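Local coordinates for protein histidinol-phosphatase (Listeria monocytogenes serotype 4b str. H7858, PDB 6NLR) that probably hydrolyses histidinol phosphate in histidine biosynthesis, using a trinuclear metal centre held in a PHP-type barrel, at residues 1-6 / 176-181; 245-248 / 252-255; 224-229 / 235-240; 162-167 / 211-216. All coordinates share one frame; numbering follows the deposited sequence.

Interaction 1: 1-6 / 176-181; sequences MKRDGH and PRRMGH. With CO (cobalt (II) ion), chain F; MN (manganese (II) ion), chain E.
Arg178 reaches over to the backbone of Gly5 with one N-H of its guanidinium. Its NH2 gives a 2.7 Å hydrogen bond to Gly5 O, arriving in the carbonyl plane on a lone pair, while the oxygen sits at the guanidinium edge, almost in its plane. The chain of Arg178 leaves with CG trans to the backbone N (chi1 -172°) and then bends at chi3 (70°), which turns the flat end onto the carbonyl. Because Gly5 carries no side chain, NH2 also comes within 3.5 Å of its CA. Inside 1-6, Asp4 OD1 accepts from His6 N at 3.0 Å, an Asx turn immediately before the metal ligand.

The segments include strands 3-7 and 178-179 of the TIM-barrel-like PHP fold; His6 lies near the end of its strand, His181 in the loop just past its own.

Charge gathers beside the Gly5 bond. The extended Arg3 points head-on at Arg178, with Arg3 NH2 3.6 Å from Arg178 NH1 and the two planes 73° apart. Both arginines form salt bridges with Asp117, and Arg178 has a second carboxylate in Glu220.

His6 NE2 binds cobalt at 2.1 Å, with His8, Glu93 and Asp258 completing the protein ligands. His181 NE2 binds manganese at 2.1 Å, joined by His123 and the other oxygen of Glu93. One water bridges cobalt and manganese. The imidazoles are carried on roughly perpendicular side chains and meet through carbon, His6 CE1 lying 4.1 Å from His181 CD2.

Interaction 2: 245-248 / 252-255; sequences LASE and PFVY
Ala246 presses its methyl group against the outer end of the Phe253 ring, and this one touch makes up most of the contact. Ala246 CB lies 3.5 Å from Phe253 CZ and equally near CE2, so the methyl sits against the CE2-CZ bond rather than over the middle of the ring. It comes in obliquely to the ring plane. Phe253 reaches the helix because its CG is turned away from its own carbonyl carbon, to the side of the backbone N (chi1 -79°), and the ring then projects from the strand toward segment 245-248. Both side chains are buried. Leu221 of strand 220-224 touches Ala246 and Phe253 alike, Leu211 of helix 201-217 packs on Ala246, and Pro238 lies against the ring, so the pair belongs to a continuous apolar layer.

At the next residue the packing slackens. Ser247 OG approaches the ring at its edge, close to the plane, but stays 4.0 Å from Phe253 CE2, a loose approach. Its hydrogen bond goes back along the helix to Val243 O, which satisfies the hydroxyl without help from the strand. Ser247 is partly open to solvent, unlike the methyl and ring beside it. The whole interface is small, burying 98 Å² in total. Helix 240-248 is here laid against the strand that follows it, as expected in a beta-alpha-beta crossover, in which strands 220-224 and 253-256 run parallel and adjacent and the helix covers their outer face.

Interaction 3: 224-229 / 235-240; sequences NTAGLF and ETYPPK
Asn224 holds CG opposite its backbone N (chi1 -172°), and Tyr237 turns its ring to the side of its own N (chi1 -45°), which lays the two side chains alongside each other with a shared heading. The amide meets the ring at its edge, with Asn224 OD1 3.7 Å from Tyr237 CD2 and the planes 70° apart. Their backbones form a single antiparallel hydrogen-bonded bridge: Asn224 N donates to Tyr237 O, and Tyr237 N to Asn224 O, each at 2.9 Å. Asn224 OD1 also accepts from Ala226 N at 3.0 Å, an Asx turn.

This bridge closes the long loop between strand 220-224 and helix 240-248 of the barrel, beside the metal centre. There Asn224 ND2 is taken by Asp222 and by Asp258, the latter a cobalt ligand, so the asparagine is probably a second-shell residue.

Gly227 lies close to the Tyr237 ring, its N 3.4 Å from Tyr237 CE2, and its CA makes a CA-H...O contact of 3.1 Å with Glu235 O. Further out, Leu228 CD1 rests on Thr236 CG2 at 3.9 Å. Thr236 OG1 bonds to Pro238 O, while Thr236 N uses the anti lone pair of Glu235 OE1; Lys275 of helix 269-276 also reaches both OG1 and OE1.

Interaction 4: 162-167 / 211-216; sequences GVKQSI and LALVKK
Two neighbouring helices of the barrel's outer layer, 152-168 and 201-217, pack side by side here through Ile167, Leu213 and Val214. Their axes run nearly parallel, 13° apart, and approach to 10.2 Å; strand 178-179 lies between the two helices in the chain. Ile167 takes part in both close apolar touches, because its two branches part toward different partners. Its CG2, trans to the backbone N, lies 3.7 Å from Leu213 CG and nearly as close to CD2, the two side chains overlapping flank to flank and pointing opposite ways. The other branch ends in CD1, which touches Val214 CG2 at 3.6 Å, the valine side chain standing roughly perpendicular to that of Ile167.

Toward the outer side, Lys164 adds only a light touch, its CG 4.3 Å from Leu213 CD2, while its NZ is engaged in a salt bridge with Glu168. Ile167 also touches Ile210 of the partner helix. Val163 O accepts from both Ile167 N and Ser166 OG, which keeps the serine hydroxyl occupied within its own helix.

Between the two segments the close contacts join aliphatic carbons, consistent with a pairing that rests largely on buried apolar surface; just beyond them, a weak hydrogen bond from Arg217 of the second helix to Ile167 O adds a polar link.

Interactions 1, 2 and 3 are buried and interaction 4 partly so, while 2 and 4 lie farther from the chain's centre. Interactions 1 and 3 line the active-site end of the barrel and are the polar ones: interaction 1 supplies metal ligands and an arginine cluster, and interaction 3 closes a loop beside them, with Asn224 packed against His6 and His181. Interactions 2 and 4 are apolar, helix on strand and helix on helix, and they meet where Leu245 touches Leu211. Strand 253-256 ties interaction 2 to interaction 1 through a probable Gly5 N to Tyr255 O hydrogen bond. Met179 connects interaction 1 to interaction 4 by packing on Ile167 and Ser166. Interactions 3 and 4 do not touch.

Interaction 1: 1-6 / 176-181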
loop_
_atom_site.group_PDB
_atom_site.type_symbol
_atom_site.label_atom_id
_atom_site.label_comp_id
_atom_site.label_asym_id
_atom_site.label_seq_id
_atom_site.Cartn_x
_atom_site.Cartn_y
_atom_site.Cartn_z
HETATM N N MSE A 1 19.665 11.659 2.344
HETATM C CA MSE A 1 18.811 11.598 1.109
HETATM C C MSE A 1 17.356 11.767 1.528
HETATM O O MSE A 1 17.039 11.690 2.710
HETATM C CB MSE A 1 18.998 10.281 0.340
HETATM C CG MSE A 1 20.404 10.041 -0.192
HETATM SE SE MSE A 1 21.221 11.602 -1.092
HETATM C CE MSE A 1 22.136 12.830 0.151
ATOM N N LYS A 2 16.481 12.011 0.552
ATOM C CA LYS A 2 15.085 12.252 0.865
ATOM C C LYS A 2 14.191 11.630 -0.210
ATOM O O LYS A 2 14.034 12.206 -1.291
ATOM C CB LYS A 2 14.841 13.747 1.057
ATOM C CG LYS A 2 13.512 14.048 1.716
ATOM C CD LYS A 2 13.418 15.418 2.370
ATOM C CE LYS A 2 11.967 15.741 2.652
ATOM N NZ LYS A 2 11.812 17.018 3.381
ATOM N N ARG A 3 13.568 10.507 0.121
ATOM C CA ARG A 3 12.878 9.643 -0.853
ATOM C C ARG A 3 11.428 9.426 -0.415
ATOM O O ARG A 3 11.197 9.093 0.768
ATOM C CB ARG A 3 13.639 8.322 -0.942
ATOM C CG ARG A 3 12.981 7.298 -1.843
ATOM C CD ARG A 3 13.834 6.055 -2.027
ATOM N NE ARG A 3 13.093 5.117 -2.864
ATOM C CZ ARG A 3 13.317 3.810 -2.930
ATOM N NH1 ARG A 3 14.293 3.256 -2.229
ATOM N NH2 ARG A 3 12.558 3.057 -3.711
ATOM N N ASP A 4 10.496 9.552 -1.356
ATOM C CA ASP A 4 9.096 9.094 -1.188
ATOM C C ASP A 4 8.919 7.877 -2.100
ATOM O O ASP A 4 9.104 8.005 -3.329
ATOM C CB ASP A 4 8.107 10.241 -1.428
ATOM C CG ASP A 4 6.667 9.899 -1.058
ATOM O OD1 ASP A 4 6.364 8.684 -0.828
ATOM O OD2 ASP A 4 5.828 10.851 -1.017
ATOM N N GLY A 5 8.598 6.728 -1.509
ATOM C CA GLY A 5 8.454 5.464 -2.246
ATOM C C GLY A 5 7.014 5.154 -2.584
ATOM O O GLY A 5 6.786 4.046 -3.116
ATOM N N HIS A 6 6.053 6.056 -2.332
ATOM C CA HIS A 6 4.614 5.695 -2.473
ATOM C C HIS A 6 3.741 6.924 -2.783
ATOM O O HIS A 6 3.270 7.605 -1.840
ATOM C CB HIS A 6 4.192 4.915 -1.225
ATOM C CG HIS A 6 2.891 4.200 -1.350
ATOM N ND1 HIS A 6 2.560 3.153 -0.514
ATOM C CD2 HIS A 6 1.827 4.401 -2.151
ATOM C CE1 HIS A 6 1.346 2.731 -0.810
ATOM N NE2 HIS A 6 0.872 3.478 -1.814
ATOM N N PRO A 176 7.051 -6.860 -6.862
ATOM C CA PRO A 176 7.610 -5.846 -5.978
ATOM C C PRO A 176 8.303 -6.492 -4.776
ATOM O O PRO A 176 7.883 -7.558 -4.344
ATOM C CB PRO A 176 6.382 -5.073 -5.494
ATOM C CG PRO A 176 5.400 -5.249 -6.625
ATOM C CD PRO A 176 5.623 -6.663 -7.137
ATOM N N ARG A 177 9.323 -5.822 -4.243
ATOM C CA ARG A 177 10.062 -6.288 -3.052
ATOM C C ARG A 177 9.764 -5.394 -1.852
ATOM O O ARG A 177 10.397 -5.610 -0.793
ATOM C CB ARG A 177 11.537 -6.342 -3.416
ATOM C CG ARG A 177 11.776 -7.388 -4.495
ATOM C CD ARG A 177 13.215 -7.685 -4.664
ATOM N NE ARG A 177 13.424 -8.638 -5.747
ATOM C CZ ARG A 177 14.583 -8.782 -6.374
ATOM N NH1 ARG A 177 15.601 -8.020 -6.001
ATOM N NH2 ARG A 177 14.718 -9.671 -7.348
ATOM N N ARG A 178 8.854 -4.431 -2.005
ATOM C CA ARG A 178 8.452 -3.528 -0.906
ATOM C C ARG A 178 6.990 -3.809 -0.573
ATOM O O ARG A 178 6.111 -3.692 -1.436
ATOM C CB ARG A 178 8.690 -2.062 -1.268
ATOM C CG ARG A 178 8.468 -1.136 -0.068
ATOM C CD ARG A 178 9.235 0.196 -0.134
ATOM N NE ARG A 178 8.732 1.093 -1.157
ATOM C CZ ARG A 178 9.185 1.194 -2.409
ATOM N NH1 ARG A 178 10.197 0.438 -2.834
ATOM N NH2 ARG A 178 8.631 2.077 -3.228
HETATM N N MSE A 179 6.746 -4.233 0.671
HETATM C CA MSE A 179 5.402 -4.604 1.079
HETATM C C MSE A 179 4.711 -3.346 1.595
HETATM O O MSE A 179 5.244 -2.674 2.474
HETATM C CB MSE A 179 5.418 -5.680 2.171
HETATM C CG MSE A 179 6.255 -6.920 1.832
HETATM SE SE MSE A 179 5.536 -7.934 0.272
HETATM C CE MSE A 179 6.752 -7.357 -1.167
ATOM N N GLY A 180 3.515 -3.081 1.065
ATOM C CA GLY A 180 2.753 -1.887 1.369
ATOM C C GLY A 180 2.093 -1.914 2.741
ATOM O O GLY A 180 1.568 -2.967 3.134
ATOM N N HIS A 181 2.123 -0.772 3.432
ATOM C CA HIS A 181 1.405 -0.467 4.707
ATOM C C HIS A 181 0.958 -1.737 5.447
ATOM O O HIS A 181 -0.257 -1.986 5.482
ATOM C CB HIS A 181 0.222 0.479 4.413
ATOM C CG HIS A 181 -0.572 0.148 3.187
ATOM N ND1 HIS A 181 -1.119 -1.119 2.982
ATOM C CD2 HIS A 181 -0.947 0.921 2.128
ATOM C CE1 HIS A 181 -1.800 -1.107 1.833
ATOM N NE2 HIS A 181 -1.708 0.133 1.280
HETATM CO CO CO F . -1.229 3.640 -2.129
HETATM MN MN MN E . -2.682 0.803 -0.497
HETATM O O HOH W 1 -4.143 1.400 1.207
HETATM O O HOH W 2 -1.815 2.379 -0.416
#

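Interaction 2: 245-248 / 252-255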
loop_
_atom_site.group_PDB
_atom_site.type_symbol
_atom_site.label_atom_id
_atom_site.label_comp_id
_atom_site.label_asym_id
_atom_site.label_seq_id
_atom_site.Cartn_x
_atom_site.Cartn_y
_atom_site.Cartn_z
ATOM N N LEU A 245 11.278 -3.820 15.860
ATOM C CA LEU A 245 11.575 -5.236 15.509
ATOM C C LEU A 245 12.174 -5.291 14.096
ATOM O O LEU A 245 13.218 -5.939 13.930
ATOM C CB LEU A 245 10.320 -6.099 15.609
ATOM C CG LEU A 245 9.748 -6.254 17.018
ATOM C CD1 LEU A 245 8.393 -6.942 16.990
ATOM C CD2 LEU A 245 10.720 -6.974 17.945
ATOM N N ALA A 246 11.571 -4.603 13.122
ATOM C CA ALA A 246 12.032 -4.656 11.713
ATOM C C ALA A 246 13.454 -4.094 11.645
ATOM O O ALA A 246 14.322 -4.741 11.024
ATOM C CB ALA A 246 11.075 -3.954 10.772
ATOM N N SER A 247 13.727 -2.965 12.302
ATOM C CA SER A 247 15.076 -2.331 12.303
ATOM C C SER A 247 16.111 -3.254 12.955
ATOM O O SER A 247 17.230 -3.341 12.421
ATOM C CB SER A 247 15.052 -0.977 12.938
ATOM O OG SER A 247 14.204 -0.132 12.166
ATOM N N GLU A 248 15.764 -3.913 14.055
ATOM C CA GLU A 248 16.639 -4.907 14.733
ATOM C C GLU A 248 16.994 -6.042 13.757
ATOM O O GLU A 248 18.112 -6.545 13.834
ATOM C CB GLU A 248 15.952 -5.480 15.971
ATOM C CG GLU A 248 15.960 -4.566 17.180
ATOM C CD GLU A 248 15.153 -5.095 18.369
ATOM O OE1 GLU A 248 14.707 -6.290 18.329
ATOM O OE2 GLU A 248 14.986 -4.326 19.354
ATOM N N PRO A 252 15.091 -2.813 5.636
ATOM C CA PRO A 252 15.013 -1.422 5.223
ATOM C C PRO A 252 13.559 -0.959 5.170
ATOM O O PRO A 252 12.681 -1.720 4.775
ATOM C CB PRO A 252 15.630 -1.370 3.816
ATOM C CG PRO A 252 16.348 -2.712 3.671
ATOM C CD PRO A 252 15.574 -3.677 4.552
ATOM N N PHE A 253 13.377 0.313 5.512
ATOM C CA PHE A 253 12.117 1.078 5.353
ATOM C C PHE A 253 12.333 2.142 4.283
ATOM O O PHE A 253 13.401 2.708 4.231
ATOM C CB PHE A 253 11.709 1.728 6.677
ATOM C CG PHE A 253 11.044 0.791 7.648
ATOM C CD1 PHE A 253 9.704 0.456 7.495
ATOM C CD2 PHE A 253 11.760 0.231 8.695
ATOM C CE1 PHE A 253 9.099 -0.407 8.390
ATOM C CE2 PHE A 253 11.147 -0.611 9.598
ATOM C CZ PHE A 253 9.815 -0.928 9.446
ATOM N N VAL A 254 11.322 2.357 3.448
ATOM C CA VAL A 254 11.229 3.533 2.547
ATOM C C VAL A 254 9.990 4.327 2.961
ATOM O O VAL A 254 8.887 3.747 2.951
ATOM C CB VAL A 254 11.149 3.091 1.075
ATOM C CG1 VAL A 254 11.125 4.294 0.140
ATOM C CG2 VAL A 254 12.271 2.120 0.720
ATOM N N TYR A 255 10.181 5.593 3.317
ATOM C CA TYR A 255 9.086 6.566 3.568
ATOM C C TYR A 255 8.104 6.527 2.403
ATOM O O TYR A 255 8.556 6.586 1.259
ATOM C CB TYR A 255 9.618 7.984 3.717
ATOM C CG TYR A 255 8.554 9.059 3.635
ATOM C CD1 TYR A 255 7.711 9.316 4.703
ATOM C CD2 TYR A 255 8.382 9.815 2.485
ATOM C CE1 TYR A 255 6.745 10.310 4.639
ATOM C CE2 TYR A 255 7.434 10.826 2.404
ATOM C CZ TYR A 255 6.620 11.087 3.500
ATOM O OH TYR A 255 5.669 12.058 3.437
#

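Interaction 3: 224-229 / 235-240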
loop_
_atom_site.group_PDB
_atom_site.type_symbol
_atom_site.label_atom_id
_atom_site.label_comp_id
_atom_site.label_asym_id
_atom_site.label_seq_id
_atom_site.Cartn_x
_atom_site.Cartn_y
_atom_site.Cartn_z
ATOM N N ASN A 224 4.575 3.892 5.928
ATOM C CA ASN A 224 3.447 4.634 5.317
ATOM C C ASN A 224 2.818 5.587 6.357
ATOM O O ASN A 224 2.315 5.119 7.398
ATOM C CB ASN A 224 2.522 3.621 4.670
ATOM C CG ASN A 224 1.419 4.238 3.844
ATOM O OD1 ASN A 224 0.783 5.203 4.274
ATOM N ND2 ASN A 224 1.200 3.674 2.664
ATOM N N THR A 225 2.845 6.885 6.078
ATOM C CA THR A 225 2.386 7.952 7.000
ATOM C C THR A 225 0.920 8.316 6.770
ATOM O O THR A 225 0.387 9.110 7.576
ATOM C CB THR A 225 3.298 9.179 6.918
ATOM O OG1 THR A 225 3.265 9.652 5.558
ATOM C CG2 THR A 225 4.699 8.826 7.385
ATOM N N ALA A 226 0.249 7.713 5.790
ATOM C CA ALA A 226 -1.157 8.059 5.459
ATOM C C ALA A 226 -2.055 7.903 6.698
ATOM O O ALA A 226 -2.972 8.695 6.851
ATOM C CB ALA A 226 -1.663 7.203 4.327
ATOM N N GLY A 227 -1.803 6.890 7.527
ATOM C CA GLY A 227 -2.623 6.570 8.708
ATOM C C GLY A 227 -2.697 7.725 9.688
ATOM O O GLY A 227 -3.757 7.858 10.367
ATOM N N LEU A 228 -1.641 8.554 9.766
ATOM C CA LEU A 228 -1.590 9.733 10.675
ATOM C C LEU A 228 -2.704 10.722 10.293
ATOM O O LEU A 228 -3.147 11.482 11.164
ATOM C CB LEU A 228 -0.210 10.405 10.581
ATOM C CG LEU A 228 0.987 9.583 11.067
ATOM C CD1 LEU A 228 2.283 10.338 10.792
ATOM C CD2 LEU A 228 0.854 9.217 12.549
ATOM N N PHE A 229 -3.126 10.737 9.024
ATOM C CA PHE A 229 -4.074 11.736 8.457
ATOM C C PHE A 229 -5.447 11.098 8.179
ATOM O O PHE A 229 -6.298 11.776 7.578
ATOM C CB PHE A 229 -3.402 12.384 7.242
ATOM C CG PHE A 229 -2.071 13.005 7.612
ATOM C CD1 PHE A 229 -2.016 14.288 8.136
ATOM C CD2 PHE A 229 -0.888 12.282 7.530
ATOM C CE1 PHE A 229 -0.811 14.853 8.527
ATOM C CE2 PHE A 229 0.320 12.840 7.942
ATOM C CZ PHE A 229 0.352 14.121 8.449
ATOM N N GLU A 235 -2.203 6.589 13.317
ATOM C CA GLU A 235 -0.949 5.811 13.485
ATOM C C GLU A 235 -0.228 5.605 12.135
ATOM O O GLU A 235 -0.903 5.530 11.100
ATOM C CB GLU A 235 -1.340 4.482 14.141
ATOM C CG GLU A 235 -0.167 3.695 14.671
ATOM C CD GLU A 235 0.752 4.517 15.549
ATOM O OE1 GLU A 235 1.593 5.320 14.990
ATOM O OE2 GLU A 235 0.604 4.374 16.781
ATOM N N THR A 236 1.103 5.471 12.161
ATOM C CA THR A 236 1.897 5.040 10.974
ATOM C C THR A 236 1.624 3.562 10.707
ATOM O O THR A 236 1.278 2.821 11.642
ATOM C CB THR A 236 3.400 5.286 11.125
ATOM O OG1 THR A 236 3.796 4.547 12.280
ATOM C CG2 THR A 236 3.735 6.756 11.255
ATOM N N TYR A 237 1.780 3.153 9.459
ATOM C CA TYR A 237 1.763 1.728 9.064
ATOM C C TYR A 237 3.196 1.368 8.716
ATOM O O TYR A 237 3.684 1.799 7.663
ATOM C CB TYR A 237 0.860 1.450 7.847
ATOM C CG TYR A 237 -0.519 2.075 7.808
ATOM C CD1 TYR A 237 -1.541 1.653 8.638
ATOM C CD2 TYR A 237 -0.841 3.047 6.864
ATOM C CE1 TYR A 237 -2.818 2.193 8.562
ATOM C CE2 TYR A 237 -2.122 3.568 6.739
ATOM C CZ TYR A 237 -3.123 3.127 7.581
ATOM O OH TYR A 237 -4.400 3.599 7.480
ATOM N N PRO A 238 3.922 0.574 9.544
ATOM C CA PRO A 238 3.419 0.022 10.799
ATOM C C PRO A 238 3.682 0.969 11.973
ATOM O O PRO A 238 4.329 2.010 11.822
ATOM C CB PRO A 238 4.202 -1.288 10.889
ATOM C CG PRO A 238 5.536 -0.995 10.202
ATOM C CD PRO A 238 5.293 0.146 9.249
ATOM N N PRO A 239 3.197 0.642 13.186
ATOM C CA PRO A 239 3.536 1.395 14.391
ATOM C C PRO A 239 4.964 1.125 14.903
ATOM O O PRO A 239 5.611 0.199 14.486
ATOM C CB PRO A 239 2.515 0.925 15.426
ATOM C CG PRO A 239 2.056 -0.406 14.954
ATOM C CD PRO A 239 2.296 -0.478 13.463
ATOM N N LYS A 240 5.392 1.966 15.831
ATOM C CA LYS A 240 6.757 2.007 16.407
ATOM C C LYS A 240 7.212 0.609 16.860
ATOM O O LYS A 240 8.347 0.254 16.549
ATOM C CB LYS A 240 6.793 3.011 17.551
ATOM C CG LYS A 240 8.138 3.216 18.225
ATOM C CD LYS A 240 9.253 3.554 17.306
ATOM C CE LYS A 240 10.525 3.849 18.073
ATOM N NZ LYS A 240 10.350 4.973 19.019
#

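Interaction 4: 162-167 / 211-216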
loop_
_atom_site.group_PDB
_atom_site.type_symbol
_atom_site.label_atom_id
_atom_site.label_comp_id
_atom_site.label_asym_id
_atom_site.label_seq_id
_atom_site.Cartn_x
_atom_site.Cartn_y
_atom_site.Cartn_z
ATOM N N GLY A 162 -3.003 -12.873 5.213
ATOM C CA GLY A 162 -2.958 -12.362 3.828
ATOM C C GLY A 162 -1.610 -11.725 3.510
ATOM O O GLY A 162 -1.073 -11.949 2.400
ATOM N N VAL A 163 -1.089 -10.918 4.427
ATOM C CA VAL A 163 0.230 -10.234 4.266
ATOM C C VAL A 163 1.310 -11.308 4.114
ATOM O O VAL A 163 2.116 -11.213 3.194
ATOM C CB VAL A 163 0.523 -9.286 5.444
ATOM C CG1 VAL A 163 1.947 -8.749 5.382
ATOM C CG2 VAL A 163 -0.501 -8.149 5.498
ATOM N N LYS A 164 1.290 -12.319 4.981
ATOM C CA LYS A 164 2.246 -13.446 4.961
ATOM C C LYS A 164 2.177 -14.140 3.592
ATOM O O LYS A 164 3.237 -14.401 2.999
ATOM C CB LYS A 164 1.947 -14.387 6.128
ATOM C CG LYS A 164 2.854 -15.608 6.227
ATOM C CD LYS A 164 2.596 -16.393 7.492
ATOM C CE LYS A 164 3.517 -17.585 7.660
ATOM N NZ LYS A 164 3.094 -18.712 6.799
ATOM N N GLN A 165 0.975 -14.445 3.105
ATOM C CA GLN A 165 0.771 -15.044 1.763
ATOM C C GLN A 165 1.375 -14.146 0.677
ATOM O O GLN A 165 2.025 -14.685 -0.251
ATOM C CB GLN A 165 -0.714 -15.282 1.503
ATOM C CG GLN A 165 -1.275 -16.487 2.236
ATOM C CD GLN A 165 -2.745 -16.623 1.926
ATOM O OE1 GLN A 165 -3.515 -15.676 2.034
ATOM N NE2 GLN A 165 -3.129 -17.792 1.479
ATOM N N SER A 166 1.178 -12.825 0.760
ATOM C CA SER A 166 1.754 -11.868 -0.230
ATOM C C SER A 166 3.290 -11.986 -0.244
ATOM O O SER A 166 3.898 -11.961 -1.332
ATOM C CB SER A 166 1.287 -10.449 0.009
ATOM O OG SER A 166 2.004 -9.813 1.066
ATOM N N ILE A 167 3.915 -12.154 0.912
ATOM C CA ILE A 167 5.402 -12.264 1.011
ATOM C C ILE A 167 5.872 -13.586 0.404
ATOM O O ILE A 167 6.884 -13.574 -0.322
ATOM C CB ILE A 167 5.858 -12.087 2.466
ATOM C CG1 ILE A 167 5.539 -10.668 2.958
ATOM C CG2 ILE A 167 7.329 -12.419 2.616
ATOM C CD1 ILE A 167 5.479 -10.553 4.468
ATOM N N LEU A 211 8.030 -10.632 9.825
ATOM C CA LEU A 211 9.299 -9.859 9.694
ATOM C C LEU A 211 10.461 -10.813 9.392
ATOM O O LEU A 211 11.297 -10.431 8.547
ATOM C CB LEU A 211 9.555 -9.021 10.947
ATOM C CG LEU A 211 8.538 -7.895 11.160
ATOM C CD1 LEU A 211 8.830 -7.158 12.448
ATOM C CD2 LEU A 211 8.521 -6.926 9.969
ATOM N N ALA A 212 10.516 -11.991 10.024
ATOM C CA ALA A 212 11.582 -12.995 9.776
ATOM C C ALA A 212 11.570 -13.355 8.284
ATOM O O ALA A 212 12.668 -13.444 7.679
ATOM C CB ALA A 212 11.414 -14.231 10.646
ATOM N N LEU A 213 10.384 -13.490 7.694
ATOM C CA LEU A 213 10.218 -13.919 6.285
ATOM C C LEU A 213 10.604 -12.769 5.338
ATOM O O LEU A 213 11.324 -13.007 4.346
ATOM C CB LEU A 213 8.771 -14.377 6.127
ATOM C CG LEU A 213 8.460 -15.174 4.873
ATOM C CD1 LEU A 213 9.308 -16.446 4.804
ATOM C CD2 LEU A 213 6.976 -15.484 4.849
ATOM N N VAL A 214 10.194 -11.541 5.654
ATOM C CA VAL A 214 10.644 -10.325 4.921
ATOM C C VAL A 214 12.175 -10.292 4.890
ATOM O O VAL A 214 12.758 -10.040 3.820
ATOM C CB VAL A 214 10.069 -9.044 5.550
ATOM C CG1 VAL A 214 10.785 -7.811 5.064
ATOM C CG2 VAL A 214 8.582 -8.926 5.295
ATOM N N LYS A 215 12.822 -10.492 6.023
ATOM C CA LYS A 215 14.302 -10.473 6.079
ATOM C C LYS A 215 14.881 -11.610 5.214
ATOM O O LYS A 215 15.816 -11.362 4.424
ATOM C CB LYS A 215 14.806 -10.593 7.520
ATOM C CG LYS A 215 16.325 -10.535 7.656
ATOM C CD LYS A 215 16.925 -9.313 6.966
ATOM C CE LYS A 215 18.418 -9.185 7.158
ATOM N NZ LYS A 215 18.875 -7.902 6.573
ATOM N N LYS A 216 14.369 -12.823 5.369
ATOM C CA LYS A 216 14.847 -14.009 4.613
ATOM C C LYS A 216 14.702 -13.759 3.098
ATOM O O LYS A 216 15.598 -14.148 2.348
ATOM C CB LYS A 216 14.054 -15.232 5.065
ATOM C CG LYS A 216 14.475 -16.555 4.447
ATOM C CD LYS A 216 13.298 -17.511 4.276
ATOM C CE LYS A 216 13.704 -18.801 3.602
ATOM N NZ LYS A 216 14.694 -19.536 4.418
#